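Local coordinates for Phospholipase/Carboxylesterase (Dyadobacter fermentans, PDB 4H0C), which probably hydrolyses carboxylic esters, perhaps including palmitoyl thioesters on proteins, as an alpha/beta-hydrolase of the phospholipase/carboxylesterase family, at residues Y125-G133 and E200-L209; F149-N160 and N181-R192. All coordinates share one frame; numbering follows the deposited sequence.

The two contacts illustrate how an alpha/beta-hydrolase sheet is extended to its edge strand and then covered on one face by its last helix. Contact 2 joins strands 153-160 and 183-190, the latter the outermost strand on that side of the sheet; contact 1 sets helix 198-206 and the tail behind it against strand 127-131, which neighbours strand 153-160. Along the chain contact 2 lies nested within the loop that contact 1 closes, and their centres are about 8 Å apart. They meet at the C-terminal ends of the strands, where Glu200 OE2 probably bonds Ser157 OG and Thr132 OG1 probably bonds Arg192 NH2, a polar cluster beside the presumed Ser108-His194-Asp162 triad.

Contact 1: residues Y125-G133 and E200-L209. With NA (sodium ion), chain D.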
# COMPACT_ATOMS: atom_id res chain seq x y z
N TYR A 125 -2.86 -8.13 -9.91
CA TYR A 125 -2.03 -6.94 -9.99
C TYR A 125 -0.60 -7.36 -10.32
O TYR A 125 -0.27 -8.55 -10.22
CB TYR A 125 -2.06 -6.20 -8.65
CG TYR A 125 -3.38 -5.51 -8.32
CD1 TYR A 125 -3.89 -4.48 -9.13
CD2 TYR A 125 -4.12 -5.89 -7.19
CE1 TYR A 125 -5.08 -3.83 -8.81
CE2 TYR A 125 -5.32 -5.28 -6.87
CZ TYR A 125 -5.79 -4.25 -7.66
OH TYR A 125 -6.97 -3.66 -7.31
N GLY A 126 0.25 -6.40 -10.65
CA GLY A 126 1.66 -6.69 -10.88
C GLY A 126 2.36 -7.20 -9.63
O GLY A 126 3.12 -8.17 -9.68
N GLY A 127 2.08 -6.57 -8.50
CA GLY A 127 2.70 -6.93 -7.23
C GLY A 127 2.32 -5.90 -6.19
O GLY A 127 1.95 -4.77 -6.53
N ILE A 128 2.38 -6.29 -4.92
CA ILE A 128 1.98 -5.42 -3.82
C ILE A 128 3.05 -5.48 -2.74
O ILE A 128 3.42 -6.55 -2.29
CB ILE A 128 0.60 -5.86 -3.26
CG1 ILE A 128 -0.48 -5.72 -4.35
CG2 ILE A 128 0.24 -5.01 -2.04
CD1 ILE A 128 -1.79 -6.46 -4.06
N ILE A 129 3.56 -4.31 -2.35
CA ILE A 129 4.62 -4.23 -1.35
C ILE A 129 4.13 -3.42 -0.15
O ILE A 129 3.84 -2.22 -0.27
CB ILE A 129 5.86 -3.55 -1.95
CG1 ILE A 129 6.35 -4.31 -3.20
CG2 ILE A 129 6.95 -3.44 -0.90
CD1 ILE A 129 7.10 -3.41 -4.16
N ALA A 130 3.99 -4.09 0.99
CA ALA A 130 3.49 -3.46 2.21
C ALA A 130 4.56 -3.48 3.29
O ALA A 130 4.66 -4.44 4.08
CB ALA A 130 2.22 -4.14 2.68
N PHE A 131 5.39 -2.44 3.30
CA PHE A 131 6.45 -2.31 4.32
C PHE A 131 5.82 -1.86 5.63
O PHE A 131 5.42 -0.70 5.77
CB PHE A 131 7.51 -1.27 3.92
CG PHE A 131 8.32 -1.62 2.69
CD1 PHE A 131 9.12 -2.76 2.64
CD2 PHE A 131 8.33 -0.74 1.59
CE1 PHE A 131 9.88 -3.04 1.52
CE2 PHE A 131 9.10 -1.01 0.47
CZ PHE A 131 9.88 -2.17 0.43
N THR A 132 5.77 -2.78 6.59
CA THR A 132 5.25 -2.51 7.95
C THR A 132 3.81 -2.00 7.96
O THR A 132 3.52 -0.83 8.30
CB THR A 132 6.18 -1.59 8.75
OG1 THR A 132 7.52 -2.08 8.61
CG2 THR A 132 5.80 -1.59 10.28
N GLY A 133 2.90 -2.87 7.56
CA GLY A 133 1.49 -2.52 7.57
C GLY A 133 0.61 -3.75 7.72
O GLY A 133 1.06 -4.89 7.60
N GLU A 200 14.85 -5.65 3.39
CA GLU A 200 13.52 -5.58 2.79
C GLU A 200 13.62 -5.07 1.37
O GLU A 200 12.97 -5.61 0.47
CB GLU A 200 12.60 -4.66 3.59
CG GLU A 200 12.11 -5.27 4.89
CD GLU A 200 11.53 -4.22 5.81
OE1 GLU A 200 12.31 -3.64 6.59
OE2 GLU A 200 10.29 -3.99 5.76
N ILE A 201 14.46 -4.06 1.17
CA ILE A 201 14.66 -3.49 -0.17
C ILE A 201 15.20 -4.53 -1.14
O ILE A 201 14.65 -4.68 -2.25
CB ILE A 201 15.58 -2.24 -0.14
CG1 ILE A 201 14.91 -1.10 0.64
CG2 ILE A 201 15.95 -1.79 -1.56
CD1 ILE A 201 13.62 -0.58 0.01
N GLN A 202 16.27 -5.24 -0.74
CA GLN A 202 16.88 -6.27 -1.60
C GLN A 202 15.89 -7.38 -1.87
O GLN A 202 15.82 -7.90 -3.00
CB GLN A 202 18.09 -6.93 -0.94
CG GLN A 202 19.26 -6.06 -0.55
CD GLN A 202 20.42 -6.90 -0.02
OE1 GLN A 202 20.79 -6.81 1.16
NE2 GLN A 202 20.99 -7.74 -0.89
N LEU A 203 15.18 -7.80 -0.83
CA LEU A 203 14.25 -8.91 -0.96
C LEU A 203 13.14 -8.56 -1.93
O LEU A 203 12.79 -9.38 -2.78
CB LEU A 203 13.70 -9.35 0.39
CG LEU A 203 12.86 -10.62 0.37
CD1 LEU A 203 13.55 -11.76 -0.39
CD2 LEU A 203 12.54 -11.00 1.81
N VAL A 204 12.61 -7.35 -1.82
CA VAL A 204 11.56 -6.91 -2.73
C VAL A 204 12.10 -6.85 -4.16
O VAL A 204 11.43 -7.25 -5.13
CB VAL A 204 10.93 -5.58 -2.27
CG1 VAL A 204 10.12 -4.95 -3.39
CG2 VAL A 204 10.03 -5.84 -1.06
N ASN A 205 13.33 -6.36 -4.32
CA ASN A 205 13.92 -6.24 -5.66
C ASN A 205 14.14 -7.58 -6.35
O ASN A 205 14.03 -7.67 -7.56
CB ASN A 205 15.23 -5.46 -5.61
CG ASN A 205 15.03 -3.98 -5.40
OD1 ASN A 205 13.92 -3.45 -5.58
ND2 ASN A 205 16.09 -3.30 -5.01
N ASN A 206 14.43 -8.61 -5.55
CA ASN A 206 14.70 -9.96 -6.06
C ASN A 206 13.47 -10.85 -6.19
O ASN A 206 13.56 -11.98 -6.68
CB ASN A 206 15.75 -10.66 -5.19
CG ASN A 206 17.10 -9.99 -5.27
OD1 ASN A 206 17.57 -9.62 -6.35
ND2 ASN A 206 17.73 -9.85 -4.13
N THR A 207 12.32 -10.33 -5.75
CA THR A 207 11.07 -11.09 -5.78
C THR A 207 9.98 -10.31 -6.50
O THR A 207 9.81 -10.47 -7.72
CB THR A 207 10.62 -11.53 -4.36
OG1 THR A 207 10.42 -10.38 -3.51
CG2 THR A 207 11.68 -12.46 -3.72
N ILE A 208 9.26 -9.48 -5.77
CA ILE A 208 8.13 -8.71 -6.35
C ILE A 208 8.56 -7.92 -7.60
O ILE A 208 7.83 -7.87 -8.60
CB ILE A 208 7.50 -7.70 -5.35
CG1 ILE A 208 7.23 -8.30 -3.96
CG2 ILE A 208 6.25 -7.07 -5.96
CD1 ILE A 208 6.31 -9.52 -3.92
N LEU A 209 9.75 -7.32 -7.53
CA LEU A 209 10.23 -6.45 -8.60
C LEU A 209 11.25 -7.12 -9.51
O LEU A 209 11.91 -6.43 -10.29
CB LEU A 209 10.76 -5.12 -8.05
CG LEU A 209 9.76 -4.30 -7.22
CD1 LEU A 209 10.44 -3.08 -6.60
CD2 LEU A 209 8.55 -3.86 -8.04
NA NA D . 8.28 -7.86 -11.32
O HOH W 1 5.63 -9.40 -8.96
O HOH W 2 9.24 -1.75 6.73
O HOH W 3 8.68 -5.68 -12.63
O HOH W 4 6.50 -8.70 -12.36
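Ile129 and Val204 meet tip to tip at the middle of the contact: CD1 of Ile129 presses on Val204 CG1 at 3.5 Å, tighter than usual for two carbons. The flank of the isoleucine is taken by Ile208, whose CG2 lies 3.9 Å from Ile129 CG1. Ile208 CG2 also rests 3.8 Å from Gly127 CA, filling the room that a beta carbon would need. Phe131 serves the other end of the strand. With CG anti to its carbonyl carbon (chi1 -65°), its ring reaches the helix, where CE1 meets Val204 CG2 at 3.8 Å and CZ approaches Ile201 CD1; Ile129 CG2, from the same strand, sits over one ring face, offset toward the rim. Glu200 runs past the ring in the opposite direction, its OE2 coming obliquely to 3.6 Å from Phe131 CD1. Replacing Phe131 with alanine would probably leave a gap beside Val204 and Ile201 and deprive the Glu200 chain of the ring it slides past.

The polar links are bridged by water. Thr132 OG1 donates to a water 2.6 Å away, which in turn donates to Glu200 OE2. That carboxylate stands 78° to the Phe131 plane and is further held by Ser157, Ser197 and a salt bridge to Arg192, whereas Thr132 OG1 also bonds Arg192. At the far end another water donates to both Gly126 O and Ile208 O.

Ile208 O also binds the sodium ion at 2.8 Å, together with two waters and the terminal carboxylate of Lys210. At 172° to the strand, the C-terminal helix packs antiparallel along the central sheet of this alpha/beta-hydrolase.

Contact 2: residues F149-N160 and N181-R192; sequences FKQTPVFISTGN and NAAVSQVVYPGR
Tyr189 O is gripped by two backbone donors that arrive from opposite faces of its carbonyl plane: Asn160 N at 3.2 Å, across the strands, and Arg192 N, which closes a type II turn. This sharing falls near the end of a parallel ladder, whose last rung is Gly191 N to Asn160 O at 2.6 Å. Upstream, Ser185 makes the central pair of rungs, its N donating to Val154 O at 176° and its O receiving Ile156 N. The Thr158 N to Val187 O rung is weak, but Tyr189 N to Thr158 O restores the pattern at 2.9 Å. At the start, Gln151 N donates to O of Asn181, the C-prime residue of the Schellman motif that ends helix 167-179.

Flat groups line the face that carries Phe155, Ser157, Val187 and Tyr189. Phe155, its CG anti to the backbone N (chi1 177°), swings its ring toward the edge strand, bringing CE1 within 3.8 Å of Val187 CG2; Tyr189 OH lies at the ring's edge, 4.0 Å from Phe155 CZ. Val187 CG1, from the same strand, lies over one face of the Tyr189 ring, offset toward the rim, and Ser157 CB meets its edge. Beyond them the Arg192 chain bends back to lay one guanidinium face over the Thr158-Gly159 peptide. Arg192 NH2 and Gly159 N, 3.3 Å apart, are both donors and do not bond; the guanidinium instead bonds Thr132 and makes a salt bridge to Glu200.

On the other face, Ile156 CG2 packs 4.0 Å from Val184 CG1. Strand 153-160, helix 167-179 and strand 183-190 form a beta-alpha-beta crossover: the helix touches Ile156, Thr158 and Gln186 on that face, helix 198-206 meets Phe155, Val187 and Tyr189 on the opposite one, and strand 127-131 flanks strand 153-160.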
# COMPACT_ATOMS: atom_id res chain seq x y z
N PHE A 149 -6.94 -12.49 -5.99
CA PHE A 149 -5.66 -11.93 -6.41
C PHE A 149 -4.99 -12.65 -7.62
O PHE A 149 -4.03 -12.13 -8.20
CB PHE A 149 -4.69 -11.84 -5.23
CG PHE A 149 -4.97 -10.70 -4.31
CD1 PHE A 149 -4.70 -9.39 -4.69
CD2 PHE A 149 -5.47 -10.93 -3.04
CE1 PHE A 149 -4.91 -8.33 -3.81
CE2 PHE A 149 -5.71 -9.89 -2.15
CZ PHE A 149 -5.43 -8.58 -2.53
N LYS A 150 -5.50 -13.83 -7.97
CA LYS A 150 -4.98 -14.59 -9.11
C LYS A 150 -3.46 -14.73 -8.99
O LYS A 150 -2.73 -14.59 -9.97
CB LYS A 150 -5.36 -13.90 -10.44
CG LYS A 150 -6.85 -13.64 -10.62
CD LYS A 150 -7.59 -14.90 -11.06
CE LYS A 150 -8.82 -14.57 -11.92
NZ LYS A 150 -9.92 -13.91 -11.17
N GLN A 151 -2.98 -15.00 -7.77
CA GLN A 151 -1.57 -15.29 -7.51
C GLN A 151 -0.68 -14.04 -7.51
O GLN A 151 0.55 -14.17 -7.54
CB GLN A 151 -1.00 -16.38 -8.47
CG GLN A 151 -1.90 -17.60 -8.53
CD GLN A 151 -1.33 -18.74 -9.33
OE1 GLN A 151 -0.21 -18.68 -9.87
NE2 GLN A 151 -2.09 -19.82 -9.39
N THR A 152 -1.28 -12.85 -7.42
CA THR A 152 -0.49 -11.60 -7.26
C THR A 152 0.57 -11.77 -6.16
O THR A 152 0.22 -12.11 -5.01
CB THR A 152 -1.37 -10.39 -6.84
OG1 THR A 152 -2.33 -10.09 -7.85
CG2 THR A 152 -0.51 -9.15 -6.60
N PRO A 153 1.84 -11.49 -6.48
CA PRO A 153 2.87 -11.56 -5.44
C PRO A 153 2.69 -10.40 -4.46
O PRO A 153 2.54 -9.26 -4.89
CB PRO A 153 4.19 -11.43 -6.21
CG PRO A 153 3.85 -11.71 -7.65
CD PRO A 153 2.40 -11.36 -7.84
N VAL A 154 2.71 -10.70 -3.16
CA VAL A 154 2.56 -9.70 -2.10
C VAL A 154 3.69 -9.88 -1.10
O VAL A 154 3.96 -11.00 -0.68
CB VAL A 154 1.20 -9.85 -1.35
CG1 VAL A 154 1.07 -8.83 -0.22
CG2 VAL A 154 0.02 -9.74 -2.31
N PHE A 155 4.35 -8.79 -0.76
CA PHE A 155 5.35 -8.77 0.32
C PHE A 155 4.80 -7.97 1.48
O PHE A 155 4.38 -6.84 1.30
CB PHE A 155 6.66 -8.16 -0.15
CG PHE A 155 7.70 -8.05 0.94
CD1 PHE A 155 8.47 -9.17 1.30
CD2 PHE A 155 7.89 -6.86 1.65
CE1 PHE A 155 9.43 -9.09 2.32
CE2 PHE A 155 8.85 -6.78 2.66
CZ PHE A 155 9.62 -7.89 3.00
N ILE A 156 4.76 -8.58 2.65
CA ILE A 156 4.29 -7.90 3.85
C ILE A 156 5.32 -8.11 4.96
O ILE A 156 5.75 -9.23 5.24
CB ILE A 156 2.85 -8.34 4.26
CG1 ILE A 156 2.33 -7.54 5.47
CG2 ILE A 156 2.77 -9.84 4.51
CD1 ILE A 156 0.86 -7.79 5.78
N SER A 157 5.74 -7.01 5.57
CA SER A 157 6.72 -7.10 6.65
C SER A 157 6.30 -6.29 7.85
O SER A 157 5.43 -5.43 7.77
CB SER A 157 8.06 -6.59 6.17
OG SER A 157 7.93 -5.24 5.79
N THR A 158 6.92 -6.60 8.98
CA THR A 158 6.89 -5.75 10.15
C THR A 158 8.08 -6.09 11.04
O THR A 158 8.82 -7.07 10.79
CB THR A 158 5.55 -5.84 10.93
OG1 THR A 158 5.49 -4.78 11.91
CG2 THR A 158 5.36 -7.21 11.60
N GLY A 159 8.28 -5.29 12.07
CA GLY A 159 9.28 -5.62 13.07
C GLY A 159 8.60 -6.27 14.26
O GLY A 159 7.36 -6.25 14.40
N ASN A 160 9.40 -6.87 15.13
CA ASN A 160 8.88 -7.49 16.32
C ASN A 160 9.81 -7.23 17.49
O ASN A 160 11.00 -7.56 17.42
CB ASN A 160 8.66 -9.00 16.10
CG ASN A 160 8.00 -9.69 17.28
OD1 ASN A 160 7.33 -9.06 18.09
ND2 ASN A 160 8.18 -10.99 17.37
N ASN A 181 -6.17 -15.74 -2.42
CA ASN A 181 -5.33 -16.25 -3.51
C ASN A 181 -4.17 -15.33 -3.90
O ASN A 181 -3.67 -15.41 -5.02
CB ASN A 181 -6.16 -16.66 -4.75
CG ASN A 181 -5.39 -17.57 -5.72
OD1 ASN A 181 -4.50 -18.36 -5.31
ND2 ASN A 181 -5.73 -17.48 -7.00
N ALA A 182 -3.71 -14.48 -2.99
CA ALA A 182 -2.42 -13.82 -3.20
C ALA A 182 -1.29 -14.85 -3.04
O ALA A 182 -1.45 -15.86 -2.33
CB ALA A 182 -2.25 -12.68 -2.21
N ALA A 183 -0.15 -14.59 -3.68
CA ALA A 183 1.10 -15.35 -3.40
C ALA A 183 1.90 -14.54 -2.36
O ALA A 183 2.61 -13.60 -2.70
CB ALA A 183 1.90 -15.57 -4.70
N VAL A 184 1.74 -14.89 -1.09
CA VAL A 184 2.21 -14.03 -0.00
C VAL A 184 3.58 -14.39 0.57
O VAL A 184 3.82 -15.54 0.93
CB VAL A 184 1.19 -13.96 1.16
CG1 VAL A 184 1.66 -12.97 2.23
CG2 VAL A 184 -0.16 -13.53 0.61
N SER A 185 4.46 -13.40 0.65
CA SER A 185 5.73 -13.50 1.37
C SER A 185 5.65 -12.61 2.61
O SER A 185 5.53 -11.39 2.50
CB SER A 185 6.89 -13.02 0.50
OG SER A 185 7.08 -13.86 -0.60
N GLN A 186 5.71 -13.24 3.78
CA GLN A 186 5.63 -12.52 5.04
C GLN A 186 6.98 -12.62 5.70
O GLN A 186 7.54 -13.72 5.83
CB GLN A 186 4.56 -13.13 5.96
CG GLN A 186 4.57 -12.61 7.40
CD GLN A 186 3.68 -13.42 8.35
OE1 GLN A 186 3.27 -14.55 8.05
NE2 GLN A 186 3.39 -12.84 9.50
N VAL A 187 7.53 -11.48 6.10
CA VAL A 187 8.81 -11.49 6.80
C VAL A 187 8.70 -10.59 8.02
O VAL A 187 8.31 -9.43 7.91
CB VAL A 187 10.04 -11.09 5.95
CG1 VAL A 187 11.29 -11.25 6.79
CG2 VAL A 187 10.17 -11.95 4.70
N VAL A 188 9.03 -11.15 9.18
CA VAL A 188 9.01 -10.44 10.44
C VAL A 188 10.46 -10.29 10.89
O VAL A 188 11.22 -11.27 10.90
CB VAL A 188 8.21 -11.20 11.53
CG1 VAL A 188 8.35 -10.52 12.89
CG2 VAL A 188 6.73 -11.36 11.14
N TYR A 189 10.84 -9.06 11.23
CA TYR A 189 12.22 -8.74 11.58
C TYR A 189 12.33 -8.41 13.08
O TYR A 189 12.09 -7.27 13.49
CB TYR A 189 12.69 -7.55 10.74
CG TYR A 189 12.74 -7.81 9.26
CD1 TYR A 189 13.86 -8.39 8.67
CD2 TYR A 189 11.66 -7.47 8.44
CE1 TYR A 189 13.91 -8.64 7.31
CE2 TYR A 189 11.71 -7.71 7.07
CZ TYR A 189 12.84 -8.29 6.52
OH TYR A 189 12.89 -8.55 5.18
N PRO A 190 12.72 -9.41 13.89
CA PRO A 190 12.86 -9.23 15.33
C PRO A 190 13.83 -8.08 15.62
O PRO A 190 14.93 -8.05 15.05
CB PRO A 190 13.48 -10.55 15.79
CG PRO A 190 13.01 -11.55 14.80
CD PRO A 190 12.97 -10.81 13.49
N GLY A 191 13.41 -7.14 16.47
CA GLY A 191 14.27 -6.04 16.91
C GLY A 191 14.53 -4.92 15.90
O GLY A 191 15.25 -3.98 16.22
N ARG A 192 13.97 -5.01 14.70
CA ARG A 192 14.16 -3.97 13.69
C ARG A 192 13.37 -2.72 14.09
O ARG A 192 12.20 -2.84 14.51
CB ARG A 192 13.68 -4.45 12.32
CG ARG A 192 13.98 -3.51 11.15
CD ARG A 192 12.89 -3.60 10.10
NE ARG A 192 11.64 -3.05 10.63
CZ ARG A 192 10.47 -3.08 10.01
NH1 ARG A 192 10.35 -3.65 8.80
NH2 ARG A 192 9.41 -2.53 10.60